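Local structure of prolyl-ACP dehydrogenase (Oscillatoria sp., 4IRN) at residues Met355-Ile360 / Phe398-Ser403; Ala363-Cys368 / Asp392-Lys397. The protein is an FAD-dependent acyl-CoA dehydrogenase-fold flavoenzyme that oxidises a prolyl group carried on an acyl carrier protein during biosynthesis of the cyanotoxin anatoxin-a. All blocks are in the same frame, centred on the assembly; numbering follows the deposited sequence.

Interaction 1: residues Met355-Ile360 / Phe398-Ser403. With FAD (flavin-adenine dinucleotide), chain I.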
loop_
_atom_site.group_PDB
_atom_site.type_symbol
_atom_site.label_atom_id
_atom_site.label_comp_id
_atom_site.label_asym_id
_atom_site.label_seq_id
_atom_site.Cartn_x
_atom_site.Cartn_y
_atom_site.Cartn_z
ATOM N N MET A 355 15.338 2.450 12.087
ATOM C CA MET A 355 14.836 2.761 10.742
ATOM C C MET A 355 15.296 1.690 9.748
ATOM O O MET A 355 14.506 1.269 8.894
ATOM C CB MET A 355 15.320 4.141 10.283
ATOM C CG MET A 355 14.639 5.285 10.999
ATOM S SD MET A 355 15.186 6.903 10.423
ATOM C CE MET A 355 14.179 7.086 9.039
ATOM N N ALA A 356 16.566 1.237 9.883
ATOM C CA ALA A 356 17.164 0.203 9.049
ATOM C C ALA A 356 16.452 -1.135 9.255
ATOM O O ALA A 356 16.020 -1.746 8.280
ATOM C CB ALA A 356 18.646 0.068 9.356
ATOM N N ASN A 357 16.274 -1.544 10.515
ATOM C CA ASN A 357 15.607 -2.783 10.873
ATOM C C ASN A 357 14.167 -2.808 10.383
ATOM O O ASN A 357 13.742 -3.791 9.781
ATOM C CB ASN A 357 15.665 -2.987 12.371
ATOM C CG ASN A 357 15.505 -4.422 12.764
ATOM O OD1 ASN A 357 14.407 -4.888 13.047
ATOM N ND2 ASN A 357 16.601 -5.152 12.779
ATOM N N LEU A 358 13.429 -1.712 10.610
ATOM C CA LEU A 358 12.030 -1.571 10.206
ATOM C C LEU A 358 11.892 -1.643 8.680
ATOM O O LEU A 358 11.054 -2.399 8.183
ATOM C CB LEU A 358 11.401 -0.278 10.786
ATOM C CG LEU A 358 10.026 0.193 10.258
ATOM C CD1 LEU A 358 8.901 -0.707 10.724
ATOM C CD2 LEU A 358 9.733 1.590 10.719
ATOM N N TYR A 359 12.736 -0.890 7.940
ATOM C CA TYR A 359 12.699 -0.885 6.484
ATOM C C TYR A 359 13.113 -2.226 5.862
ATOM O O TYR A 359 12.344 -2.772 5.082
ATOM C CB TYR A 359 13.508 0.278 5.869
ATOM C CG TYR A 359 13.293 0.371 4.377
ATOM C CD1 TYR A 359 12.202 1.062 3.856
ATOM C CD2 TYR A 359 14.095 -0.343 3.493
ATOM C CE1 TYR A 359 11.926 1.057 2.493
ATOM C CE2 TYR A 359 13.816 -0.376 2.128
ATOM C CZ TYR A 359 12.737 0.339 1.630
ATOM O OH TYR A 359 12.482 0.379 0.280
ATOM N N ILE A 360 14.321 -2.708 6.154
ATOM C CA ILE A 360 14.894 -3.935 5.598
ATOM C C ILE A 360 14.060 -5.192 5.845
ATOM O O ILE A 360 13.915 -5.988 4.926
ATOM C CB ILE A 360 16.412 -4.093 5.927
ATOM C CG1 ILE A 360 17.192 -2.833 5.474
ATOM C CG2 ILE A 360 16.985 -5.384 5.296
ATOM C CD1 ILE A 360 18.607 -2.700 5.942
ATOM N N PHE A 398 10.147 -9.973 13.879
ATOM C CA PHE A 398 9.993 -10.291 15.303
ATOM C C PHE A 398 11.281 -10.187 16.117
ATOM O O PHE A 398 11.248 -9.600 17.205
ATOM C CB PHE A 398 9.279 -11.635 15.499
ATOM C CG PHE A 398 7.981 -11.704 14.732
ATOM C CD1 PHE A 398 6.893 -10.920 15.101
ATOM C CD2 PHE A 398 7.868 -12.497 13.597
ATOM C CE1 PHE A 398 5.707 -10.956 14.375
ATOM C CE2 PHE A 398 6.678 -12.537 12.870
ATOM C CZ PHE A 398 5.609 -11.761 13.263
ATOM N N TYR A 399 12.418 -10.724 15.601
ATOM C CA TYR A 399 13.684 -10.573 16.320
ATOM C C TYR A 399 14.217 -9.157 16.139
ATOM O O TYR A 399 13.858 -8.495 15.155
ATOM C CB TYR A 399 14.711 -11.671 16.000
ATOM C CG TYR A 399 15.231 -11.714 14.583
ATOM C CD1 TYR A 399 16.192 -10.807 14.143
ATOM C CD2 TYR A 399 14.889 -12.758 13.729
ATOM C CE1 TYR A 399 16.715 -10.875 12.855
ATOM C CE2 TYR A 399 15.421 -12.847 12.445
ATOM C CZ TYR A 399 16.323 -11.897 12.008
ATOM O OH TYR A 399 16.837 -11.992 10.739
ATOM N N SER A 400 15.007 -8.667 17.122
ATOM C CA SER A 400 15.571 -7.303 17.202
ATOM C C SER A 400 14.464 -6.252 17.441
ATOM O O SER A 400 14.719 -5.049 17.366
ATOM C CB SER A 400 16.404 -6.961 15.961
ATOM O OG SER A 400 17.372 -7.957 15.668
ATOM N N GLY A 401 13.255 -6.727 17.746
ATOM C CA GLY A 401 12.078 -5.900 17.974
ATOM C C GLY A 401 11.098 -5.977 16.822
ATOM O O GLY A 401 11.504 -6.142 15.668
ATOM N N THR A 402 9.792 -5.862 17.127
ATOM C CA THR A 402 8.724 -5.901 16.119
ATOM C C THR A 402 8.684 -4.589 15.343
ATOM O O THR A 402 9.194 -3.579 15.835
ATOM C CB THR A 402 7.352 -6.182 16.746
ATOM O OG1 THR A 402 6.992 -5.098 17.589
ATOM C CG2 THR A 402 7.286 -7.505 17.497
ATOM N N SER A 403 8.040 -4.595 14.150
ATOM C CA SER A 403 7.891 -3.415 13.288
ATOM C C SER A 403 7.216 -2.254 14.034
ATOM O O SER A 403 7.656 -1.111 13.906
ATOM C CB SER A 403 7.130 -3.777 12.017
ATOM O OG SER A 403 7.854 -4.734 11.261
HETATM P PA FAD I . 4.817 -8.860 22.333
HETATM O O1A FAD I . 5.962 -8.047 22.793
HETATM O O2A FAD I . 4.050 -9.784 23.265
HETATM O O5B FAD I . 3.691 -7.913 21.761
HETATM C C5B FAD I . 2.525 -8.476 21.136
HETATM C C4B FAD I . 2.173 -7.623 19.947
HETATM O O4B FAD I . 1.711 -6.341 20.401
HETATM C C3B FAD I . 3.310 -7.390 18.952
HETATM O O3B FAD I . 2.941 -7.914 17.685
HETATM C C2B FAD I . 3.538 -5.870 18.924
HETATM O O2B FAD I . 3.419 -5.387 17.594
HETATM C C1B FAD I . 2.388 -5.285 19.745
HETATM N N9A FAD I . 2.803 -4.299 20.742
HETATM C C8A FAD I . 3.354 -4.553 21.970
HETATM N N7A FAD I . 3.686 -3.475 22.640
HETATM C C5A FAD I . 3.330 -2.437 21.798
HETATM C C6A FAD I . 3.435 -1.029 21.917
HETATM N N6A FAD I . 3.941 -0.407 22.983
HETATM N N1A FAD I . 3.001 -0.277 20.881
HETATM C C2A FAD I . 2.488 -0.892 19.813
HETATM N N3A FAD I . 2.327 -2.201 19.598
HETATM C C4A FAD I . 2.776 -2.929 20.623
HETATM N N1 FAD I . 14.959 -12.423 22.500
HETATM C C2 FAD I . 16.105 -12.490 23.258
HETATM O O2 FAD I . 16.190 -11.885 24.326
HETATM N N3 FAD I . 17.182 -13.267 22.836
HETATM C C4 FAD I . 17.224 -14.016 21.685
HETATM O O4 FAD I . 18.233 -14.668 21.414
HETATM C C4X FAD I . 16.004 -13.956 20.879
HETATM N N5 FAD I . 15.951 -14.673 19.779
HETATM C C5X FAD I . 14.759 -14.659 19.054
HETATM C C6 FAD I . 14.690 -15.415 17.880
HETATM C C7 FAD I . 13.541 -15.432 17.097
HETATM C C7M FAD I . 13.538 -16.185 15.792
HETATM C C8 FAD I . 12.414 -14.688 17.510
HETATM C C8M FAD I . 11.145 -14.664 16.698
HETATM C C9 FAD I . 12.473 -13.950 18.685
HETATM C C9A FAD I . 13.624 -13.910 19.466
HETATM N N10 FAD I . 13.723 -13.148 20.664
HETATM C C10 FAD I . 14.895 -13.134 21.377
HETATM C "C1'" FAD I . 12.522 -12.447 21.171
HETATM C "C2'" FAD I . 12.123 -11.338 20.207
HETATM O "O2'" FAD I . 12.957 -10.192 20.351
HETATM C "C3'" FAD I . 10.643 -10.992 20.372
HETATM O "O3'" FAD I . 9.940 -11.359 19.188
HETATM C "C4'" FAD I . 10.366 -9.522 20.694
HETATM O "O4'" FAD I . 11.024 -9.158 21.910
HETATM C "C5'" FAD I . 8.887 -9.185 20.718
HETATM O "O5'" FAD I . 8.237 -9.839 21.819
HETATM P P FAD I . 6.889 -10.679 21.569
HETATM O O1P FAD I . 6.943 -11.440 20.298
HETATM O O2P FAD I . 6.869 -11.374 22.909
HETATM O O3P FAD I . 5.541 -9.861 21.292
#
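Asn357 lays its amide against the methylene of Ser400, ND2 standing 3.7 Å from Ser400 CB. The amide is swung anti to the backbone N (chi1 -157°), which carries it off helix 350-375 toward the turn. Polar as both residues are, no hydrogen bond joins them: Asn357 ND2 is held by the carbonyl of Arg280 and Ser400 OG by Glu279, and Arg280 NE in turn donates to Ser400 O. Arg280 thus bridges the two, its carbonyl taken by Asn357 and its NE by the turn, while Glu279 holds Ser400.

One residue along the helix, Leu358 reaches Ser403 with a single branch. Its CD1 lies 3.4 Å from Ser403 O and 3.8 Å from Ser403 CB, and the same side chain packs on Gln406, Arg407 and Ile410 of helix 403-414. A branched apolar residue suits this place, covering the start of helix 403-414 from the flank of helix 350-375.

Residues 398-401 form a type II beta turn, and Gly401, its last residue, has a phi of 107°, where a side chain would run into the preceding carbonyl. The turn presents its other side to the flavin cofactor: FAD O3' donates to Phe398 O at 3.0 Å, while Tyr399 packs its CB against the dimethylbenzene end of the isoalloxazine and stacks its ring with Phe122. Thr402, the N-cap of helix 403-414, has its OG1 3.6 Å from FAD O2B. A loop whose backbone and helix cap line the FAD, backed by a helix of the C-terminal bundle, belongs to the cofactor site of the acyl-CoA dehydrogenase fold.

Interaction 2: residues Ala363-Cys368 / Asp392-Lys397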
loop_
_atom_site.group_PDB
_atom_site.type_symbol
_atom_site.label_atom_id
_atom_site.label_comp_id
_atom_site.label_asym_id
_atom_site.label_seq_id
_atom_site.Cartn_x
_atom_site.Cartn_y
_atom_site.Cartn_z
ATOM N N ALA A 363 10.978 -4.887 3.626
ATOM C CA ALA A 363 11.451 -4.900 2.252
ATOM C C ALA A 363 11.786 -6.342 1.832
ATOM O O ALA A 363 11.417 -6.767 0.730
ATOM C CB ALA A 363 12.684 -4.021 2.132
ATOM N N TRP A 364 12.441 -7.096 2.739
ATOM C CA TRP A 364 12.824 -8.485 2.536
ATOM C C TRP A 364 11.615 -9.403 2.331
ATOM O O TRP A 364 11.617 -10.187 1.387
ATOM C CB TRP A 364 13.706 -8.987 3.696
ATOM C CG TRP A 364 14.423 -10.285 3.432
ATOM C CD1 TRP A 364 14.641 -10.882 2.218
ATOM C CD2 TRP A 364 15.041 -11.127 4.409
ATOM N NE1 TRP A 364 15.329 -12.060 2.386
ATOM C CE2 TRP A 364 15.594 -12.234 3.719
ATOM C CE3 TRP A 364 15.161 -11.070 5.810
ATOM C CZ2 TRP A 364 16.271 -13.264 4.379
ATOM C CZ3 TRP A 364 15.838 -12.088 6.464
ATOM C CH2 TRP A 364 16.395 -13.163 5.751
ATOM N N VAL A 365 10.593 -9.288 3.196
ATOM C CA VAL A 365 9.364 -10.094 3.145
ATOM C C VAL A 365 8.626 -9.854 1.833
ATOM O O VAL A 365 8.255 -10.802 1.150
ATOM C CB VAL A 365 8.469 -9.836 4.397
ATOM C CG1 VAL A 365 7.055 -10.369 4.208
ATOM C CG2 VAL A 365 9.094 -10.427 5.653
ATOM N N GLN A 366 8.465 -8.577 1.474
ATOM C CA GLN A 366 7.794 -8.118 0.272
ATOM C C GLN A 366 8.472 -8.600 -0.996
ATOM O O GLN A 366 7.781 -9.097 -1.884
ATOM C CB GLN A 366 7.621 -6.591 0.306
ATOM C CG GLN A 366 6.633 -6.027 -0.716
ATOM C CD GLN A 366 5.270 -6.661 -0.723
ATOM O OE1 GLN A 366 4.568 -6.692 0.295
ATOM N NE2 GLN A 366 4.862 -7.141 -1.896
ATOM N N SER A 367 9.814 -8.482 -1.077
ATOM C CA SER A 367 10.603 -8.924 -2.233
ATOM C C SER A 367 10.556 -10.444 -2.408
ATOM O O SER A 367 10.503 -10.923 -3.544
ATOM C CB SER A 367 12.040 -8.432 -2.136
ATOM O OG SER A 367 12.102 -7.018 -2.204
ATOM N N CYS A 368 10.524 -11.194 -1.288
ATOM C CA CYS A 368 10.413 -12.659 -1.276
ATOM C C CYS A 368 9.070 -13.085 -1.850
ATOM O O CYS A 368 9.008 -13.996 -2.671
ATOM C CB CYS A 368 10.603 -13.207 0.131
ATOM S SG CYS A 368 12.325 -13.256 0.681
ATOM N N ASP A 392 11.870 -17.612 6.090
ATOM C CA ASP A 392 13.007 -17.082 6.846
ATOM C C ASP A 392 12.894 -15.576 7.047
ATOM O O ASP A 392 13.192 -15.086 8.134
ATOM C CB ASP A 392 14.350 -17.433 6.164
ATOM C CG ASP A 392 14.658 -18.915 5.980
ATOM O OD1 ASP A 392 14.003 -19.752 6.646
ATOM O OD2 ASP A 392 15.553 -19.237 5.166
ATOM N N ALA A 393 12.455 -14.850 6.004
ATOM C CA ALA A 393 12.284 -13.395 6.002
ATOM C C ALA A 393 11.324 -12.881 7.082
ATOM O O ALA A 393 11.567 -11.802 7.626
ATOM C CB ALA A 393 11.830 -12.918 4.630
ATOM N N ILE A 394 10.238 -13.628 7.382
ATOM C CA ILE A 394 9.240 -13.231 8.383
ATOM C C ILE A 394 9.848 -13.032 9.771
ATOM O O ILE A 394 9.514 -12.054 10.439
ATOM C CB ILE A 394 8.006 -14.174 8.387
ATOM C CG1 ILE A 394 7.266 -14.082 7.034
ATOM C CG2 ILE A 394 7.047 -13.859 9.552
ATOM C CD1 ILE A 394 6.403 -15.220 6.721
ATOM N N ALA A 395 10.767 -13.929 10.180
ATOM C CA ALA A 395 11.460 -13.889 11.472
ATOM C C ALA A 395 11.994 -12.494 11.816
ATOM O O ALA A 395 11.855 -12.058 12.960
ATOM C CB ALA A 395 12.595 -14.896 11.487
ATOM N N SER A 396 12.547 -11.780 10.799
ATOM C CA SER A 396 13.123 -10.434 10.901
ATOM C C SER A 396 12.143 -9.383 11.408
ATOM O O SER A 396 12.580 -8.352 11.910
ATOM C CB SER A 396 13.737 -10.008 9.570
ATOM O OG SER A 396 12.746 -9.768 8.584
ATOM N N LYS A 397 10.830 -9.654 11.293
ATOM C CA LYS A 397 9.739 -8.782 11.746
ATOM C C LYS A 397 9.480 -8.967 13.248
ATOM O O LYS A 397 8.699 -8.202 13.825
ATOM C CB LYS A 397 8.458 -9.047 10.936
ATOM C CG LYS A 397 8.566 -8.606 9.485
ATOM C CD LYS A 397 7.275 -8.744 8.733
ATOM C CE LYS A 397 6.448 -7.491 8.776
ATOM N NZ LYS A 397 5.321 -7.603 7.823
#
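Ala393 is the small bump on which the indole of Trp364 lies. Its CB sits 3.7 Å from Trp364 CD2, over one face of the ring system. Its CA points a C-H at the six-membered ring of Trp364, a CH-pi contact with CA 3.8 Å from the centroid and 13° off the normal. Because alanine offers just a methyl group, the backbones come close here, Val365 CA lying 5.3 Å from Ala393 CA, and the flat ring can lie directly on the alanine. Turned away from its backbone N (chi1 -166°), the indole reaches across to the second helix and continues on to Ser396, whose OG is 3.9 Å from Trp364 CE3.

The methyl of Ala393 itself fills a hollow walled by Trp364, Val365 and Cys368, whose SG is 4.0 Å from Ala393 CB. In return, Val365 pushes its CG2 into the groove beside Ala393, meeting Ala393 O at 3.4 Å, with Ile394 CG1 and Lys397 CD farther along. A beta-branched side chain suits this position because it fills the groove close to its own backbone. Ser396 OG donates to Ala393 O within its own segment, nearly in line with the carbonyl, though the modelled distance is short enough to be doubtful.

Helix 285-304 and a neighbouring subunit complete the surroundings. The indole also packs on Ala287, Thr290 and Met291 of helix 285-304, and Lys397 sends its NZ to a salt bridge with Glu373 of the third subunit. This close, alanine-centred packing between helices 350-375 and 386-395 is part of the C-terminal helical domain of the acyl-CoA dehydrogenase fold.

Following the chain from the N terminus, helix 350-375 supplies the first half of both contacts, 355-360 and then 363-368. The chain next runs to helix 386-395, where 392-397 packs back on 363-368 and interaction 2 closes the inner loop. It passes directly into 398-403, which returns to 355-360, so interaction 1 closes a wider loop with interaction 2 nested inside it. Their centres are about 10 Å apart, and they meet across the chain where Asn357 OD1 lies 4.1 Å from Ser396 O. Together they hold helix 386-395, the FAD-lining turn and the start of helix 403-414 along one long helix of the C-terminal domain.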